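Local coordinates for maleate cis-trans isomerase (Pseudomonas putida, PDB 4FQ5), which probably catalyses the cis-trans isomerization of the double bond of maleate to give fumarate, at residues 67-72 with 78-83; 103-108 with 158-163; 30-35 with 39-44; 112-115 with 120-123; 83-88 with 123-128. The protein carries 1 engineered substitution. All coordinates share one frame; numbering follows the deposited sequence.

Contact 1. Residues 67-72 with 78-83; sequences MRMKHV and ARMDGD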
# COMPACT_ATOMS: atom_id res chain seq x y z
N MET A 67 -3.56 -8.16 28.09
CA MET A 67 -4.07 -8.30 29.46
C MET A 67 -5.42 -9.01 29.36
O MET A 67 -6.32 -8.55 28.66
CB MET A 67 -4.21 -6.92 30.11
CG MET A 67 -4.79 -5.83 29.21
SD MET A 67 -4.91 -4.23 30.01
CE MET A 67 -5.97 -3.35 28.89
N ARG A 68 -5.55 -10.15 30.03
CA ARG A 68 -6.69 -11.03 29.81
C ARG A 68 -8.04 -10.44 30.20
O ARG A 68 -8.22 -9.93 31.30
CB ARG A 68 -6.51 -12.37 30.51
CG ARG A 68 -5.75 -13.39 29.67
CD ARG A 68 -6.04 -14.80 30.16
NE ARG A 68 -7.03 -15.48 29.33
CZ ARG A 68 -7.71 -16.56 29.70
NH1 ARG A 68 -7.52 -17.09 30.90
NH2 ARG A 68 -8.57 -17.11 28.87
N MET A 69 -8.97 -10.51 29.25
CA MET A 69 -10.39 -10.22 29.47
C MET A 69 -11.20 -10.84 28.34
O MET A 69 -10.83 -10.71 27.17
CB MET A 69 -10.68 -8.72 29.54
CG MET A 69 -12.17 -8.42 29.52
SD MET A 69 -12.60 -6.69 29.76
CE MET A 69 -12.19 -6.01 28.15
N LYS A 70 -12.29 -11.52 28.70
CA LYS A 70 -13.19 -12.14 27.73
C LYS A 70 -14.58 -11.52 27.79
O LYS A 70 -15.30 -11.51 26.79
CB LYS A 70 -13.29 -13.65 27.99
CG LYS A 70 -11.97 -14.41 27.86
CD LYS A 70 -12.11 -15.84 28.36
CE LYS A 70 -12.77 -16.75 27.34
NZ LYS A 70 -11.91 -16.98 26.14
N HIS A 71 -14.97 -11.01 28.95
CA HIS A 71 -16.29 -10.41 29.15
C HIS A 71 -16.15 -9.09 29.83
O HIS A 71 -15.40 -8.95 30.80
CB HIS A 71 -17.20 -11.34 29.95
CG HIS A 71 -17.40 -12.69 29.30
ND1 HIS A 71 -18.41 -12.94 28.45
CD2 HIS A 71 -16.64 -13.86 29.38
CE1 HIS A 71 -18.32 -14.22 28.02
NE2 HIS A 71 -17.23 -14.77 28.58
N VAL A 72 -16.88 -8.10 29.31
CA VAL A 72 -16.75 -6.72 29.76
C VAL A 72 -17.66 -6.51 30.98
O VAL A 72 -18.79 -6.02 30.85
CB VAL A 72 -17.06 -5.71 28.63
CG1 VAL A 72 -16.68 -4.30 29.06
CG2 VAL A 72 -16.31 -6.10 27.35
N ALA A 78 -11.45 -4.78 36.29
CA ALA A 78 -10.57 -4.52 37.43
C ALA A 78 -9.36 -5.45 37.43
O ALA A 78 -8.22 -5.01 37.61
CB ALA A 78 -11.33 -4.61 38.75
N ARG A 79 -9.61 -6.74 37.21
CA ARG A 79 -8.54 -7.74 37.12
C ARG A 79 -7.59 -7.43 35.96
O ARG A 79 -6.36 -7.47 36.12
CB ARG A 79 -9.12 -9.14 36.94
CG ARG A 79 -8.13 -10.25 37.25
CD ARG A 79 -8.17 -11.35 36.19
NE ARG A 79 -7.73 -10.84 34.88
CZ ARG A 79 -6.47 -10.80 34.47
NH1 ARG A 79 -6.19 -10.32 33.26
NH2 ARG A 79 -5.48 -11.22 35.25
N MET A 80 -8.16 -7.13 34.80
CA MET A 80 -7.39 -6.81 33.60
C MET A 80 -6.45 -5.63 33.82
O MET A 80 -5.26 -5.70 33.46
CB MET A 80 -8.33 -6.52 32.43
CG MET A 80 -7.62 -6.38 31.09
SD MET A 80 -8.65 -5.67 29.79
CE MET A 80 -9.08 -4.08 30.49
N ASP A 81 -6.96 -4.56 34.42
CA ASP A 81 -6.15 -3.37 34.68
C ASP A 81 -4.95 -3.68 35.58
O ASP A 81 -3.91 -3.05 35.45
CB ASP A 81 -6.98 -2.24 35.29
CG ASP A 81 -6.22 -0.94 35.37
OD1 ASP A 81 -5.87 -0.38 34.31
OD2 ASP A 81 -5.96 -0.47 36.50
N GLY A 82 -5.11 -4.65 36.48
CA GLY A 82 -4.02 -5.12 37.34
C GLY A 82 -2.80 -5.63 36.57
O GLY A 82 -1.70 -5.63 37.11
N ASP A 83 -2.99 -6.06 35.32
CA ASP A 83 -1.88 -6.53 34.48
C ASP A 83 -1.18 -5.42 33.71
O ASP A 83 -0.27 -5.67 32.91
CB ASP A 83 -2.37 -7.60 33.51
CG ASP A 83 -2.74 -8.90 34.20
OD1 ASP A 83 -2.32 -9.11 35.36
OD2 ASP A 83 -3.45 -9.70 33.58
O HOH W 1 -10.08 -10.04 33.32
O HOH W 2 -3.65 -11.43 31.90

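Contact 2. Residues 103-108 with 158-163; sequences CLVAIM and TPYMKP. With MAE (maleic acid), chain C.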
# COMPACT_ATOMS: atom_id res chain seq x y z
N CYS A 103 -8.20 -0.06 26.28
CA CYS A 103 -9.57 -0.16 26.78
C CYS A 103 -10.07 1.04 27.59
O CYS A 103 -9.72 1.27 28.73
CB CYS A 103 -9.74 -1.45 27.57
SG CYS A 103 -11.39 -1.83 28.14
N LEU A 104 -10.95 1.79 26.95
CA LEU A 104 -11.56 3.00 27.49
C LEU A 104 -12.31 2.75 28.80
O LEU A 104 -12.10 3.47 29.77
CB LEU A 104 -12.53 3.58 26.44
CG LEU A 104 -13.55 4.73 26.54
CD1 LEU A 104 -14.43 4.76 27.78
CD2 LEU A 104 -12.94 6.10 26.28
N VAL A 105 -13.17 1.74 28.82
CA VAL A 105 -14.04 1.50 29.97
C VAL A 105 -13.27 0.99 31.20
O VAL A 105 -13.67 1.24 32.34
CB VAL A 105 -15.25 0.62 29.60
CG1 VAL A 105 -14.86 -0.85 29.45
CG2 VAL A 105 -16.37 0.80 30.61
N ALA A 106 -12.17 0.28 30.96
CA ALA A 106 -11.34 -0.24 32.04
C ALA A 106 -10.74 0.91 32.85
O ALA A 106 -10.68 0.86 34.08
CB ALA A 106 -10.24 -1.12 31.48
N ILE A 107 -10.30 1.94 32.15
CA ILE A 107 -9.78 3.14 32.80
C ILE A 107 -10.90 3.89 33.53
O ILE A 107 -10.78 4.17 34.73
CB ILE A 107 -9.06 4.07 31.79
CG1 ILE A 107 -7.75 3.44 31.29
CG2 ILE A 107 -8.84 5.45 32.38
CD1 ILE A 107 -6.78 3.01 32.38
N MET A 108 -11.98 4.20 32.83
CA MET A 108 -13.07 4.96 33.42
C MET A 108 -13.75 4.23 34.59
O MET A 108 -14.17 4.87 35.56
CB MET A 108 -14.08 5.42 32.35
CG MET A 108 -13.49 6.39 31.32
SD MET A 108 -14.72 7.22 30.29
CE MET A 108 -13.71 8.31 29.30
N THR A 158 -22.12 3.22 22.76
CA THR A 158 -21.25 2.21 23.38
C THR A 158 -21.84 0.81 23.16
O THR A 158 -23.03 0.68 22.86
CB THR A 158 -21.07 2.42 24.90
OG1 THR A 158 -22.09 1.70 25.61
CG2 THR A 158 -21.13 3.90 25.29
N PRO A 159 -21.01 -0.24 23.29
CA PRO A 159 -21.53 -1.60 23.25
C PRO A 159 -21.78 -2.21 24.63
O PRO A 159 -22.28 -3.33 24.73
CB PRO A 159 -20.40 -2.37 22.56
CG PRO A 159 -19.17 -1.69 23.06
CD PRO A 159 -19.53 -0.23 23.27
N TYR A 160 -21.45 -1.46 25.68
CA TYR A 160 -21.44 -1.98 27.05
C TYR A 160 -22.83 -2.21 27.62
O TYR A 160 -23.82 -1.66 27.14
CB TYR A 160 -20.72 -1.02 28.01
CG TYR A 160 -19.45 -0.38 27.51
CD1 TYR A 160 -18.38 -1.14 27.05
CD2 TYR A 160 -19.32 1.01 27.54
CE1 TYR A 160 -17.21 -0.53 26.61
CE2 TYR A 160 -18.17 1.62 27.10
CZ TYR A 160 -17.11 0.85 26.64
OH TYR A 160 -15.98 1.49 26.21
N MET A 161 -22.87 -3.03 28.67
CA MET A 161 -24.01 -3.10 29.57
C MET A 161 -24.30 -1.71 30.15
O MET A 161 -23.42 -0.86 30.23
CB MET A 161 -23.74 -4.11 30.69
CG MET A 161 -23.41 -5.51 30.21
SD MET A 161 -24.55 -6.15 28.95
CE MET A 161 -26.01 -6.54 29.92
N LYS A 162 -25.55 -1.50 30.55
CA LYS A 162 -26.05 -0.17 30.94
C LYS A 162 -25.28 0.50 32.10
O LYS A 162 -24.97 1.69 31.99
CB LYS A 162 -27.56 -0.24 31.22
CG LYS A 162 -28.24 1.08 31.54
CD LYS A 162 -29.73 0.84 31.74
CE LYS A 162 -30.45 2.11 32.19
NZ LYS A 162 -31.91 1.86 32.32
N PRO A 163 -24.98 -0.24 33.19
CA PRO A 163 -24.22 0.35 34.32
C PRO A 163 -22.85 0.89 33.91
O PRO A 163 -22.47 1.98 34.33
CB PRO A 163 -24.03 -0.84 35.27
CG PRO A 163 -25.16 -1.77 34.95
CD PRO A 163 -25.39 -1.63 33.47
C1 MAE C . -12.59 -3.33 24.50
O1 MAE C . -12.11 -4.35 23.99
O2 MAE C . -13.42 -2.60 23.94
C2 MAE C . -12.17 -3.00 25.87
C3 MAE C . -12.35 -1.82 26.45
C4 MAE C . -12.97 -0.64 25.80
O3 MAE C . -14.05 -0.25 26.23
O4 MAE C . -12.40 -0.04 24.89

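Contact 3. Residues 30-35 with 39-44; sequences VGQIVP and ITMETE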
# COMPACT_ATOMS: atom_id res chain seq x y z
N VAL A 30 4.94 1.51 17.29
CA VAL A 30 3.75 1.76 18.08
C VAL A 30 3.47 0.57 18.98
O VAL A 30 3.39 -0.56 18.51
CB VAL A 30 2.53 2.03 17.16
CG1 VAL A 30 1.26 2.24 17.98
CG2 VAL A 30 2.81 3.24 16.27
N GLY A 31 3.32 0.82 20.28
CA GLY A 31 3.01 -0.24 21.24
C GLY A 31 1.55 -0.15 21.64
O GLY A 31 1.04 0.94 21.85
N GLN A 32 0.89 -1.30 21.74
CA GLN A 32 -0.52 -1.33 22.13
C GLN A 32 -0.78 -2.31 23.27
O GLN A 32 -0.50 -3.50 23.15
CB GLN A 32 -1.42 -1.64 20.92
CG GLN A 32 -1.22 -0.67 19.76
CD GLN A 32 -2.43 -0.58 18.85
OE1 GLN A 32 -2.60 -1.40 17.93
NE2 GLN A 32 -3.26 0.43 19.07
N ILE A 33 -1.32 -1.80 24.38
CA ILE A 33 -1.78 -2.66 25.48
C ILE A 33 -3.25 -2.98 25.24
O ILE A 33 -4.11 -2.11 25.39
CB ILE A 33 -1.59 -1.99 26.86
CG1 ILE A 33 -0.12 -1.60 27.09
CG2 ILE A 33 -2.10 -2.90 27.98
CD1 ILE A 33 0.11 -0.69 28.28
N VAL A 34 -3.54 -4.22 24.86
CA VAL A 34 -4.90 -4.59 24.44
C VAL A 34 -5.50 -5.70 25.30
O VAL A 34 -4.77 -6.59 25.74
CB VAL A 34 -4.97 -5.00 22.93
CG1 VAL A 34 -4.45 -3.88 22.04
CG2 VAL A 34 -4.19 -6.28 22.66
N PRO A 35 -6.83 -5.65 25.54
CA PRO A 35 -7.51 -6.81 26.11
C PRO A 35 -7.22 -8.04 25.26
O PRO A 35 -7.13 -7.93 24.04
CB PRO A 35 -8.99 -6.43 26.01
CG PRO A 35 -8.99 -4.94 26.07
CD PRO A 35 -7.75 -4.52 25.33
N ILE A 39 -9.71 -7.52 19.13
CA ILE A 39 -9.16 -7.68 17.78
C ILE A 39 -9.23 -6.37 16.98
O ILE A 39 -8.51 -6.18 16.00
CB ILE A 39 -9.85 -8.80 16.98
CG1 ILE A 39 -11.38 -8.61 16.95
CG2 ILE A 39 -9.48 -10.18 17.53
CD1 ILE A 39 -12.04 -9.25 15.74
N THR A 40 -10.09 -5.46 17.43
CA THR A 40 -10.40 -4.26 16.65
C THR A 40 -9.34 -3.18 16.77
O THR A 40 -9.05 -2.49 15.80
CB THR A 40 -11.81 -3.73 17.00
OG1 THR A 40 -12.77 -4.75 16.71
CG2 THR A 40 -12.17 -2.47 16.21
N MET A 41 -8.74 -3.02 17.96
CA MET A 41 -7.66 -2.05 18.12
C MET A 41 -6.50 -2.36 17.18
O MET A 41 -5.97 -1.46 16.53
CB MET A 41 -7.17 -1.98 19.57
CG MET A 41 -6.23 -0.81 19.84
SD MET A 41 -7.06 0.74 20.25
CE MET A 41 -8.32 0.86 18.99
N GLU A 42 -6.14 -3.64 17.11
CA GLU A 42 -5.10 -4.12 16.20
C GLU A 42 -5.51 -4.11 14.72
O GLU A 42 -4.70 -4.42 13.85
CB GLU A 42 -4.62 -5.50 16.63
CG GLU A 42 -3.77 -5.45 17.90
CD GLU A 42 -3.72 -6.77 18.64
OE1 GLU A 42 -4.75 -7.49 18.71
OE2 GLU A 42 -2.64 -7.11 19.16
N THR A 43 -6.77 -3.76 14.45
CA THR A 43 -7.27 -3.64 13.09
C THR A 43 -7.35 -2.17 12.68
O THR A 43 -6.82 -1.79 11.64
CB THR A 43 -8.64 -4.34 12.94
OG1 THR A 43 -8.48 -5.72 13.29
CG2 THR A 43 -9.16 -4.25 11.48
N GLU A 44 -7.98 -1.35 13.51
CA GLU A 44 -8.26 0.03 13.15
C GLU A 44 -7.07 0.97 13.27
O GLU A 44 -6.90 1.86 12.44
CB GLU A 44 -9.48 0.56 13.90
CG GLU A 44 -10.73 -0.23 13.57
CD GLU A 44 -12.01 0.41 14.08
OE1 GLU A 44 -11.94 1.33 14.93
OE2 GLU A 44 -13.10 -0.01 13.64

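Contact 4. Residues 112-115 with 120-123; sequences HGYH and ERLR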
# COMPACT_ATOMS: atom_id res chain seq x y z
N HIS A 112 -13.06 8.55 38.92
CA HIS A 112 -12.74 9.85 38.33
C HIS A 112 -11.27 10.17 38.36
O HIS A 112 -10.60 9.99 39.38
CB HIS A 112 -13.52 10.97 39.02
CG HIS A 112 -15.02 10.92 38.77
ND1 HIS A 112 -15.56 10.29 37.71
CD2 HIS A 112 -16.07 11.49 39.47
CE1 HIS A 112 -16.90 10.43 37.74
NE2 HIS A 112 -17.21 11.16 38.82
N GLY A 113 -10.77 10.63 37.22
CA GLY A 113 -9.38 11.05 37.08
C GLY A 113 -8.37 9.93 36.94
O GLY A 113 -7.16 10.17 36.93
N TYR A 114 -8.85 8.69 36.80
CA TYR A 114 -7.94 7.55 36.73
C TYR A 114 -7.08 7.53 35.46
O TYR A 114 -5.99 6.96 35.47
CB TYR A 114 -8.67 6.22 36.91
CG TYR A 114 -7.75 5.04 37.08
CD1 TYR A 114 -7.59 4.09 36.07
CD2 TYR A 114 -7.02 4.87 38.27
CE1 TYR A 114 -6.74 3.00 36.24
CE2 TYR A 114 -6.17 3.78 38.44
CZ TYR A 114 -6.03 2.86 37.43
OH TYR A 114 -5.19 1.78 37.61
N HIS A 115 -7.56 8.15 34.38
CA HIS A 115 -6.75 8.20 33.15
C HIS A 115 -5.43 8.90 33.36
O HIS A 115 -4.43 8.51 32.76
CB HIS A 115 -7.52 8.74 31.95
CG HIS A 115 -7.72 10.23 31.95
ND1 HIS A 115 -8.76 10.83 32.55
CD2 HIS A 115 -6.98 11.25 31.34
CE1 HIS A 115 -8.69 12.16 32.37
NE2 HIS A 115 -7.60 12.42 31.62
N GLU A 120 0.46 8.27 34.16
CA GLU A 120 1.64 8.59 34.96
C GLU A 120 2.31 7.34 35.53
O GLU A 120 3.54 7.24 35.52
CB GLU A 120 1.31 9.61 36.06
CG GLU A 120 1.14 11.02 35.51
CD GLU A 120 0.31 11.94 36.41
OE1 GLU A 120 0.67 13.12 36.54
OE2 GLU A 120 -0.72 11.48 36.96
N ARG A 121 1.51 6.36 35.97
CA ARG A 121 2.06 5.12 36.52
C ARG A 121 2.77 4.30 35.44
O ARG A 121 3.89 3.84 35.65
CB ARG A 121 0.98 4.28 37.20
CG ARG A 121 1.54 3.12 38.03
CD ARG A 121 0.43 2.28 38.68
NE ARG A 121 -0.24 1.41 37.71
CZ ARG A 121 -1.48 1.58 37.24
NH1 ARG A 121 -2.24 2.61 37.62
NH2 ARG A 121 -1.97 0.72 36.36
N LEU A 122 2.12 4.15 34.29
CA LEU A 122 2.71 3.43 33.16
C LEU A 122 3.98 4.12 32.66
O LEU A 122 4.95 3.45 32.36
CB LEU A 122 1.70 3.27 32.01
CG LEU A 122 0.44 2.44 32.28
CD1 LEU A 122 -0.52 2.55 31.11
CD2 LEU A 122 0.76 0.98 32.58
N ARG A 123 3.97 5.45 32.59
CA ARG A 123 5.18 6.19 32.21
C ARG A 123 6.34 5.89 33.17
O ARG A 123 7.47 5.65 32.73
CB ARG A 123 4.92 7.71 32.12
CG ARG A 123 6.20 8.52 31.99
CD ARG A 123 6.07 9.76 31.12
NE ARG A 123 7.38 10.39 30.94
CZ ARG A 123 8.07 10.45 29.79
NH1 ARG A 123 7.58 9.93 28.67
NH2 ARG A 123 9.25 11.05 29.76

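Contact 5. Residues 83-88 with 123-128; sequences DSDRCA and RNVTEN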
# COMPACT_ATOMS: atom_id res chain seq x y z
N ASP A 83 -2.99 -6.06 35.32
CA ASP A 83 -1.88 -6.53 34.48
C ASP A 83 -1.18 -5.42 33.71
O ASP A 83 -0.27 -5.67 32.91
CB ASP A 83 -2.37 -7.60 33.51
CG ASP A 83 -2.74 -8.90 34.20
OD1 ASP A 83 -2.32 -9.11 35.36
OD2 ASP A 83 -3.45 -9.70 33.58
N SER A 84 -1.62 -4.19 33.98
CA SER A 84 -1.18 -2.98 33.30
C SER A 84 0.34 -2.78 33.32
O SER A 84 0.96 -2.56 32.27
CB SER A 84 -1.86 -1.78 33.98
OG SER A 84 -2.09 -0.74 33.07
N ASP A 85 0.92 -2.84 34.52
CA ASP A 85 2.36 -2.69 34.71
C ASP A 85 3.16 -3.73 33.93
O ASP A 85 4.15 -3.38 33.28
CB ASP A 85 2.72 -2.80 36.20
CG ASP A 85 2.35 -1.55 36.99
OD1 ASP A 85 1.75 -0.61 36.43
OD2 ASP A 85 2.68 -1.52 38.19
N ARG A 86 2.73 -5.00 34.00
CA ARG A 86 3.37 -6.09 33.26
C ARG A 86 3.41 -5.77 31.76
O ARG A 86 4.45 -5.92 31.12
CB ARG A 86 2.66 -7.43 33.50
CG ARG A 86 3.17 -8.55 32.60
CD ARG A 86 2.45 -9.89 32.76
NE ARG A 86 1.01 -9.88 32.46
CZ ARG A 86 0.47 -9.88 31.24
NH1 ARG A 86 -0.86 -9.88 31.12
NH2 ARG A 86 1.21 -9.87 30.13
N CYS A 87 2.28 -5.32 31.22
CA CYS A 87 2.16 -5.01 29.79
C CYS A 87 3.09 -3.87 29.37
O CYS A 87 3.73 -3.95 28.31
CB CYS A 87 0.70 -4.71 29.42
SG CYS A 87 -0.41 -6.15 29.52
N ALA A 88 3.17 -2.81 30.18
CA ALA A 88 4.09 -1.70 29.91
C ALA A 88 5.56 -2.11 29.99
O ALA A 88 6.38 -1.61 29.22
CB ALA A 88 3.80 -0.52 30.84
N ARG A 123 3.97 5.45 32.59
CA ARG A 123 5.18 6.19 32.21
C ARG A 123 6.34 5.89 33.17
O ARG A 123 7.47 5.65 32.73
CB ARG A 123 4.92 7.71 32.12
CG ARG A 123 6.20 8.52 31.99
CD ARG A 123 6.07 9.76 31.12
NE ARG A 123 7.38 10.39 30.94
CZ ARG A 123 8.07 10.45 29.79
NH1 ARG A 123 7.58 9.93 28.67
NH2 ARG A 123 9.25 11.05 29.76
N ASN A 124 6.04 5.88 34.47
CA ASN A 124 7.03 5.55 35.51
C ASN A 124 7.60 4.15 35.33
O ASN A 124 8.82 3.95 35.41
CB ASN A 124 6.44 5.68 36.91
CG ASN A 124 6.21 7.12 37.34
OD1 ASN A 124 6.82 8.05 36.80
ND2 ASN A 124 5.34 7.30 38.33
N VAL A 125 6.72 3.18 35.08
CA VAL A 125 7.12 1.81 34.81
C VAL A 125 8.10 1.75 33.63
O VAL A 125 9.12 1.06 33.71
CB VAL A 125 5.89 0.90 34.55
CG1 VAL A 125 6.31 -0.48 34.06
CG2 VAL A 125 5.05 0.77 35.82
N THR A 126 7.82 2.48 32.55
CA THR A 126 8.70 2.46 31.37
C THR A 126 10.03 3.16 31.66
O THR A 126 11.08 2.71 31.22
CB THR A 126 8.06 3.06 30.10
OG1 THR A 126 7.82 4.47 30.26
CG2 THR A 126 6.77 2.34 29.74
N GLU A 127 9.95 4.27 32.41
CA GLU A 127 11.13 5.03 32.79
C GLU A 127 12.09 4.18 33.63
O GLU A 127 13.30 4.18 33.38
CB GLU A 127 10.72 6.30 33.53
CG GLU A 127 11.88 7.19 33.93
CD GLU A 127 11.44 8.48 34.62
OE1 GLU A 127 10.22 8.68 34.81
OE2 GLU A 127 12.33 9.29 34.97
N ASN A 128 11.54 3.43 34.59
CA ASN A 128 12.36 2.55 35.42
C ASN A 128 12.82 1.28 34.70
O ASN A 128 13.67 0.55 35.20
CB ASN A 128 11.65 2.22 36.74
CG ASN A 128 11.40 3.46 37.58
OD1 ASN A 128 12.23 4.37 37.64
ND2 ASN A 128 10.24 3.50 38.24

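Contact 1. Residues 67-72 with 78-83
M67 and M80 carry most of this contact, their flexible thioether chains lying across one another. The closest pair is M67 CG and M80 CG, 3.4 Å apart, tighter than ordinary van der Waals contact. M67 reaches this position because its CG sits between the backbone N and the carbonyl carbon (chi1 42°), while the rest of the chain runs straight on, bringing its CE to 3.6 Å from CE of M80. M80 runs extended to SD, 3.7 Å from M69 CB; its last torsion turns CE to M67. Unbranched methionine suits this place, since it can follow an uneven surface without leaving a polar group buried.

R68 takes part mainly through its backbone. NH1 of R79 gives a nearly straight bond, 161°, to a lone pair of R68 O at 2.8 Å, and a water links the same oxygen to R79 NE. R79 NH1 is steadied by a salt bridge to D83 OD2, while the R68 side chain leaves to pair with D93 of the second subunit. The arrangement is that of a parallel alpha/beta fold, where the loop after strand 59-67 folds back on helix 74-81; here M69 lines the maleate pocket and M80 touches C103.

Contact 2. Residues 103-108 with 158-163
V105 and Y160 form the tightly packed part of this contact. V105 CB stands over one face of the Y160 ring, 4.0 Å from its centroid, in a CH-pi contact, and lies 3.5 Å from Y160 CZ. The opposite face is covered by P159, so the aromatic ring is held flat between two aliphatic groups. Both methyls of V105 also meet the ring: CG2 lies over its centre, while CG1 (chi1 76°) turns toward the bound maleic acid. A branched valine fills this space well, having little freedom to swing away.

Fixed in this way, the tyrosine presents its hydroxyl to the ligand, near the plane of its ring: Y160 OH donates to MAE O3 at 2.6 Å. The same carboxylate receives weak bonds from the start of helix 104-108, V105 N to MAE O3 at 3.4 Å and L104 N to MAE O4 at 3.1 Å, where the helix end would probably help to stabilise its negative charge. C103, at the N-cap, is joined covalently from SG to MAE C3 at 1.9 Å.

The far side is much looser. Beyond Y160 the chain leaves the contact; K162 and P163 are exposed, and M161 occupies the N-cap position of helix 162-174. An ST turn, Y160 N to T158 OG1 at 3.2 Å, shapes the backbone before that departure. The whole is a substrate site between two alpha/beta halves, as in the Asp/Glu racemase superfamily, with C103 as the predicted nucleophile and engineered A221, at the predicted proton-donor position, beside Y160.

Contact 3. Residues 30-35 with 39-44
E42 OE2 is gripped by several groups: a salt bridge from R66 and a hydrogen bond from S64 of the same chain reach it, while OE1 bonds to H63 of the second subunit. With its charge so well answered, the carboxylate can lie buried against an aliphatic group, and V34 CG2 comes to 3.9 Å from E42 OE2. The other methyl of V34, CG1, packs 4.1 Å from M41 CB; a beta-branched valine thus touches two successive helix residues from one strand position.

Q32 covers the rest. Its CG lies beside the backbone N (chi1 -56°) and the chain runs on extended, laying the amide over the start of the helix, with NE2 3.3 Å from M41 CG and OE1 4.1 Å from E42 CA. M41 bends at chi2 (86°), which carries its sulfur away from V34. An alanine in place of Q32 removes the amide and is likely to open a gap beside M41 CG, leaving that side chain freer to turn. Strand 27-35 and helix 41-52 are the first two elements of a right-handed beta-alpha-beta crossover, and the short loop between them brings P35 and N38 to the maleate pocket at the strand's C-terminal end.

Contact 4. Residues 112-115 with 120-123
The first shell is a single polar meeting: R121 NH1 donates to Y114 OH over 3.1 Å. The bond is rather bent, 136° at the hydrogen, and the hydroxyl sits 30° out of the guanidinium plane. NH2 of R121 stands further off, 3.6 Å from Y114 OH. In Y114, CG is trans to the backbone N, which swings the ring outward from the helix with its hydroxyl leaning toward R121; the arginine runs back toward it, extended through its first torsions and folding at chi3 (75°).

The two residues are seven positions apart on helix 114-128, about two turns, and therefore emerge on the same flank. This is an i, i+7 side-chain hydrogen bond within one helix, possible because both side chains are long. G113 is the N-cap, and its positive phi suits a residue without a side chain as the chain enters the helix.

In the next shell, acidic residues set both groups in place. D81 of helix 74-81 is hydrogen-bonded through OD2 to Y114 OH, and D85 of helix 84-92 forms a salt bridge with R121 NE. A phenylalanine at Y114 keeps the ring but lacks the hydroxyl, which would probably leave both D81 OD2 and R121 NH1 without this partner. Further out, I107 of helix 104-108 packs against the Y114 side chain, while S84 touches R121.

Contact 5. Residues 83-88 with 123-128
V125 has its CG1 opposite the backbone N (chi1 171°), and this setting divides its two methyls between different partners across the contact. CG1 faces helix 84-88, 3.7 Å from D85 O and 4.1 Å from A88 CB. CG2, which falls beside the backbone N, reaches the carboxylate of D85, 3.6 Å from its OD1. The D85 side chain meets the valine nearly at a right angle. The acid's charge is answered by R121, whose NE forms a salt bridge with D85 OD1, so the aspartate can accept an aliphatic neighbour on the same oxygen.

T126 adds the second point of contact. Its OG1 (chi1 66°) donates to R123 O one turn back, at 2.8 Å, an oxygen that also accepts from E127 N. With the hydroxyl used in this way, the methyl CG2 is turned to A88, 4.0 Å from A88 O. A88 suits its place because a small side chain lets the two backbones come near.

The short helix axes approach to 9.2 Å and cross at -42°, running in the same general sense. Both helices lie against the sheet: A88 and T126 each touch M99 of strand 98-101, C87 reaches strand 59-67, and L122 of helix 114-128 and L89 of helix 84-92 extend the packing along the interface.

Overall arrangement
Along the chain contact 3 comes first, then contact 1; contact 5 and contact 2 follow with alternating segments, and contact 4 falls between the two segments of contact 2. Contacts 1 and 2 have centres 12 Å apart and meet at the maleate pocket, which contact 3 also borders through strand 27-35. Contacts 4 and 5, 11 Å apart between centres, share helix 114-128 and R123, while D83 belongs to both 1 and 5. Contacts 2 and 5, 23 Å apart, do not touch. Contacts 1, 3, 4 and 5 thus build one parallel alpha/beta half, and contact 2 ties it to the second across the substrate.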